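Local coordinates for protein hydrogenase maturation protease HycI (Thermococcus kodakarensis KOD1, PDB 5ZBY) that probably acts as an endopeptidase that matures a [NiFe] hydrogenase by cleaving the C-terminal end of its precursor, at residues P44-L49 / K61-F65; K11-C17 / F65-V71. The contacts are given in a common frame with arbitrary orientation. Residues are numbered along the deposited sequence.

Interaction 1: residues P44-L49 / K61-F65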
# COMPACT_ATOMS: atom_id res chain seq x y z
N PRO A 44 -2.30 7.69 17.64
CA PRO A 44 -1.09 6.98 18.05
C PRO A 44 -1.12 5.49 17.72
O PRO A 44 -0.12 4.78 17.82
CB PRO A 44 -1.14 7.17 19.58
CG PRO A 44 -2.66 7.12 19.85
CD PRO A 44 -3.18 8.00 18.79
N ASP A 45 -2.30 5.03 17.30
CA ASP A 45 -2.50 3.62 16.95
C ASP A 45 -2.15 3.35 15.49
O ASP A 45 -2.22 2.20 15.07
CB ASP A 45 -3.93 3.21 17.15
CG ASP A 45 -4.37 3.33 18.61
OD1 ASP A 45 -5.33 4.07 18.87
OD2 ASP A 45 -3.76 2.67 19.47
N VAL A 46 -1.79 4.39 14.74
CA VAL A 46 -1.52 4.19 13.31
C VAL A 46 -0.11 4.70 12.94
O VAL A 46 0.28 5.80 13.34
CB VAL A 46 -2.55 4.92 12.46
CG1 VAL A 46 -2.19 4.82 10.95
CG2 VAL A 46 -3.95 4.34 12.67
N LEU A 47 0.64 3.89 12.19
CA LEU A 47 1.92 4.27 11.66
C LEU A 47 1.83 4.32 10.14
O LEU A 47 1.40 3.34 9.54
CB LEU A 47 2.97 3.27 12.09
CG LEU A 47 4.36 3.36 11.47
CD1 LEU A 47 5.02 4.73 11.75
CD2 LEU A 47 5.25 2.21 11.89
N ILE A 48 2.23 5.45 9.54
CA ILE A 48 2.28 5.60 8.07
C ILE A 48 3.74 5.65 7.64
O ILE A 48 4.54 6.45 8.15
CB ILE A 48 1.57 6.87 7.61
CG1 ILE A 48 0.20 7.06 8.26
CG2 ILE A 48 1.47 6.89 6.05
CD1 ILE A 48 -0.82 6.04 7.81
N LEU A 49 4.11 4.78 6.72
CA LEU A 49 5.48 4.73 6.21
C LEU A 49 5.52 4.93 4.71
O LEU A 49 4.70 4.36 3.97
CB LEU A 49 6.10 3.37 6.51
CG LEU A 49 6.32 3.01 7.96
CD1 LEU A 49 6.77 1.56 8.04
CD2 LEU A 49 7.38 3.98 8.54
N LYS A 61 10.77 -2.01 11.78
CA LYS A 61 9.94 -1.00 12.33
C LYS A 61 8.50 -1.42 12.25
O LYS A 61 7.76 -1.19 13.15
CB LYS A 61 10.09 0.27 11.53
CG LYS A 61 9.63 1.50 12.22
CD LYS A 61 10.14 2.75 11.54
CE LYS A 61 9.68 4.00 12.27
NZ LYS A 61 10.71 4.64 13.10
N ILE A 62 8.10 -2.12 11.21
CA ILE A 62 6.73 -2.57 11.15
C ILE A 62 6.45 -3.55 12.29
O ILE A 62 5.42 -3.44 12.99
CB ILE A 62 6.40 -3.21 9.76
CG1 ILE A 62 6.46 -2.13 8.66
CG2 ILE A 62 5.02 -3.84 9.79
CD1 ILE A 62 6.61 -2.74 7.23
N ALA A 63 7.39 -4.47 12.54
CA ALA A 63 7.09 -5.49 13.52
C ALA A 63 7.07 -4.84 14.90
O ALA A 63 6.24 -5.23 15.76
CB ALA A 63 8.10 -6.60 13.46
N ALA A 64 7.89 -3.80 15.07
CA ALA A 64 8.06 -3.22 16.41
C ALA A 64 6.82 -2.44 16.78
O ALA A 64 6.59 -2.17 17.94
CB ALA A 64 9.26 -2.33 16.46
N PHE A 65 5.99 -2.07 15.81
CA PHE A 65 4.77 -1.34 16.06
C PHE A 65 3.64 -2.25 16.54
O PHE A 65 2.62 -1.78 16.93
CB PHE A 65 4.32 -0.58 14.82
CG PHE A 65 3.34 0.53 15.07
CD1 PHE A 65 3.73 1.71 15.63
CD2 PHE A 65 2.02 0.38 14.72
CE1 PHE A 65 2.83 2.71 15.84
CE2 PHE A 65 1.12 1.38 14.91
CZ PHE A 65 1.53 2.55 15.47

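Interaction 2: residues K11-C17 / F65-V71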
# COMPACT_ATOMS: atom_id res chain seq x y z
N LYS A 11 -9.62 -3.82 13.65
CA LYS A 11 -8.19 -3.69 13.74
C LYS A 11 -7.79 -2.42 14.44
O LYS A 11 -8.14 -1.32 14.00
CB LYS A 11 -7.59 -3.70 12.33
CG LYS A 11 -7.97 -4.90 11.53
CD LYS A 11 -7.38 -6.13 12.12
CE LYS A 11 -7.66 -7.31 11.23
NZ LYS A 11 -9.11 -7.63 11.17
N THR A 12 -7.08 -2.55 15.56
CA THR A 12 -6.71 -1.35 16.31
C THR A 12 -5.40 -0.72 15.87
O THR A 12 -5.36 0.48 15.58
CB THR A 12 -6.61 -1.65 17.79
OG1 THR A 12 -7.89 -2.11 18.22
CG2 THR A 12 -6.20 -0.37 18.56
N ARG A 13 -4.33 -1.51 15.83
CA ARG A 13 -3.04 -0.95 15.49
C ARG A 13 -2.80 -1.23 13.99
O ARG A 13 -2.76 -2.38 13.57
CB ARG A 13 -1.92 -1.55 16.34
CG ARG A 13 -2.06 -1.26 17.88
CD ARG A 13 -0.80 -1.76 18.56
NE ARG A 13 0.39 -1.05 18.21
CZ ARG A 13 0.69 0.15 18.66
NH1 ARG A 13 -0.12 0.78 19.54
NH2 ARG A 13 1.84 0.71 18.30
N ILE A 14 -2.55 -0.16 13.23
CA ILE A 14 -2.51 -0.27 11.77
C ILE A 14 -1.22 0.32 11.27
O ILE A 14 -0.81 1.42 11.73
CB ILE A 14 -3.69 0.44 11.18
CG1 ILE A 14 -4.97 -0.26 11.66
CG2 ILE A 14 -3.68 0.34 9.61
CD1 ILE A 14 -6.19 0.45 11.35
N VAL A 15 -0.55 -0.37 10.34
CA VAL A 15 0.58 0.23 9.67
C VAL A 15 0.17 0.34 8.22
O VAL A 15 -0.32 -0.63 7.65
CB VAL A 15 1.88 -0.61 9.84
CG1 VAL A 15 3.07 0.09 9.13
CG2 VAL A 15 2.22 -0.83 11.35
N ILE A 16 0.31 1.54 7.64
CA ILE A 16 0.06 1.71 6.22
C ILE A 16 1.38 2.05 5.54
O ILE A 16 2.07 2.96 5.97
CB ILE A 16 -0.98 2.79 5.97
CG1 ILE A 16 -2.29 2.37 6.67
CG2 ILE A 16 -1.26 2.93 4.46
CD1 ILE A 16 -3.29 3.45 6.74
N CYS A 17 1.72 1.26 4.53
CA CYS A 17 3.03 1.30 3.87
C CYS A 17 2.86 1.67 2.43
O CYS A 17 2.35 0.85 1.67
CB CYS A 17 3.69 -0.07 3.91
SG CYS A 17 4.23 -0.50 5.56
N PHE A 65 5.99 -2.07 15.81
CA PHE A 65 4.77 -1.34 16.06
C PHE A 65 3.64 -2.25 16.54
O PHE A 65 2.62 -1.78 16.93
CB PHE A 65 4.32 -0.58 14.82
CG PHE A 65 3.34 0.53 15.07
CD1 PHE A 65 3.73 1.71 15.63
CD2 PHE A 65 2.02 0.38 14.72
CE1 PHE A 65 2.83 2.71 15.84
CE2 PHE A 65 1.12 1.38 14.91
CZ PHE A 65 1.53 2.55 15.47
N LYS A 66 3.85 -3.55 16.50
CA LYS A 66 2.84 -4.50 16.90
C LYS A 66 1.50 -4.35 16.20
O LYS A 66 0.52 -4.10 16.83
CB LYS A 66 2.67 -4.54 18.42
CG LYS A 66 3.83 -5.20 19.11
CD LYS A 66 3.66 -5.18 20.61
CE LYS A 66 3.30 -6.54 21.17
NZ LYS A 66 1.83 -6.72 21.27
N PRO A 67 1.50 -4.45 14.88
CA PRO A 67 0.26 -4.20 14.16
C PRO A 67 -0.76 -5.34 14.29
O PRO A 67 -0.37 -6.50 14.45
CB PRO A 67 0.74 -4.08 12.67
CG PRO A 67 1.94 -5.00 12.66
CD PRO A 67 2.62 -4.79 14.00
N ASP A 68 -2.02 -4.95 14.12
CA ASP A 68 -3.14 -5.84 13.92
C ASP A 68 -3.36 -6.01 12.42
O ASP A 68 -3.79 -7.07 11.98
CB ASP A 68 -4.39 -5.28 14.57
CG ASP A 68 -4.25 -5.18 16.10
OD1 ASP A 68 -3.78 -6.17 16.70
OD2 ASP A 68 -4.54 -4.10 16.63
N LEU A 69 -3.05 -4.94 11.67
CA LEU A 69 -3.23 -4.92 10.20
C LEU A 69 -2.08 -4.14 9.59
O LEU A 69 -1.74 -3.06 10.08
CB LEU A 69 -4.53 -4.23 9.81
CG LEU A 69 -4.80 -4.05 8.30
CD1 LEU A 69 -4.96 -5.40 7.62
CD2 LEU A 69 -6.01 -3.18 8.05
N VAL A 70 -1.52 -4.67 8.50
CA VAL A 70 -0.54 -3.96 7.69
C VAL A 70 -1.14 -3.82 6.30
O VAL A 70 -1.60 -4.82 5.74
CB VAL A 70 0.81 -4.69 7.64
CG1 VAL A 70 1.79 -3.89 6.74
CG2 VAL A 70 1.38 -4.85 9.09
N VAL A 71 -1.18 -2.60 5.79
CA VAL A 71 -1.76 -2.31 4.45
C VAL A 71 -0.66 -1.78 3.56
O VAL A 71 -0.14 -0.70 3.83
CB VAL A 71 -2.84 -1.25 4.56
CG1 VAL A 71 -3.47 -0.94 3.23
CG2 VAL A 71 -3.92 -1.71 5.57

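Interaction 1: residues P44-L49 / K61-F65
The ring of Phe-65 lies over the start of strand 46-50, with Leu-47 CB 3.7 Å from the ring centroid and only 7° off its normal, a CH-pi contact over the face. The backbone leading into the strand meets the same ring: Asp-45 O approaches its edge, 3.4 Å from Phe-65 CE2, and Pro-44 O stands 3.6 Å from Phe-65 CZ. Further along, Leu-49 CD1 packs against Ile-62 CG1 at 3.8 Å, while the aliphatic part of the exposed Lys-61 flanks both leucines, its CD lying 4.3 Å from Leu-49 CD2. Leu-47 and Leu-49 can both serve the helix because alternate residues of a strand share a face. No hydrogen bond joins the two segments; they meet through apolar side chains and the Phe-65 ring. Ile-62 also touches Cys-17 of the adjoining strand and Ile-112 of helix 105-116. A helix laid across parallel strands, here 59-64 over 46-50 and 14-18, is characteristic of the three-layer alpha/beta/alpha fold of hydrogenase maturation proteases.

Interaction 2: residues K11-C17 / F65-V71
Two neighbouring parallel strands, 14-18 and 69-75, pair here in the interior of the mixed sheet of this alpha/beta/alpha fold; the axes of the short segments 14-17 and 69-71 approach to 4.7 Å, with 13° between their directions. Ile-14, Val-15 and Ile-16 stand beside Leu-69, Val-70 and Val-71. Hydrogen bonds alternate along the ladder: Leu-69 N to Arg-13 O (3.2 Å), Val-15 N to Leu-69 O (3.0 Å), Val-71 N to Val-15 O and Cys-17 N to Val-71 O (both 2.8 Å). Ile-14, Ile-16, Leu-69 and Val-71 share one face, where helix 3-8 contributes Phe-8; Val-15 and Val-70 occupy the other. At the strand entrances, Asp-68 N also donates to Arg-13 O (2.7 Å), and Asp-68 OD2 accepts from Arg-13 N (2.7 Å) in return. Lys-66, with positive phi, turns the chain out of the preceding helix. Beside this turn the Arg-13 guanidinium covers the Phe-65 ring in a cation-pi contact, CZ 4.0 Å from the centroid, while Arg-13 NE and NH2 both donate to Phe-65 O, at 2.7 and 2.9 Å.

Phe-65 belongs to both contacts: its ring takes Leu-47 of interaction 1 and the Arg-13 guanidinium of interaction 2, and also touches Val-15. The centres lie about 6 Å apart, and interaction 1 is nested within the chain loop closed by interaction 2. Strand 14-18 stands between 46-50 and 69-75, joined to the former by probable hydrogen bonds from Ile-16 N to Leu-47 O and from Leu-49 N to Ile-16 O, both 2.8 Å. Helix 59-64 thus links 46-50 to 69-75 in a right-handed beta-alpha-beta crossover that passes over strand 14-18. A bound HEPES molecule lies about 14 Å from the Leu-49 side chain and about 11 Å from that of Cys-17.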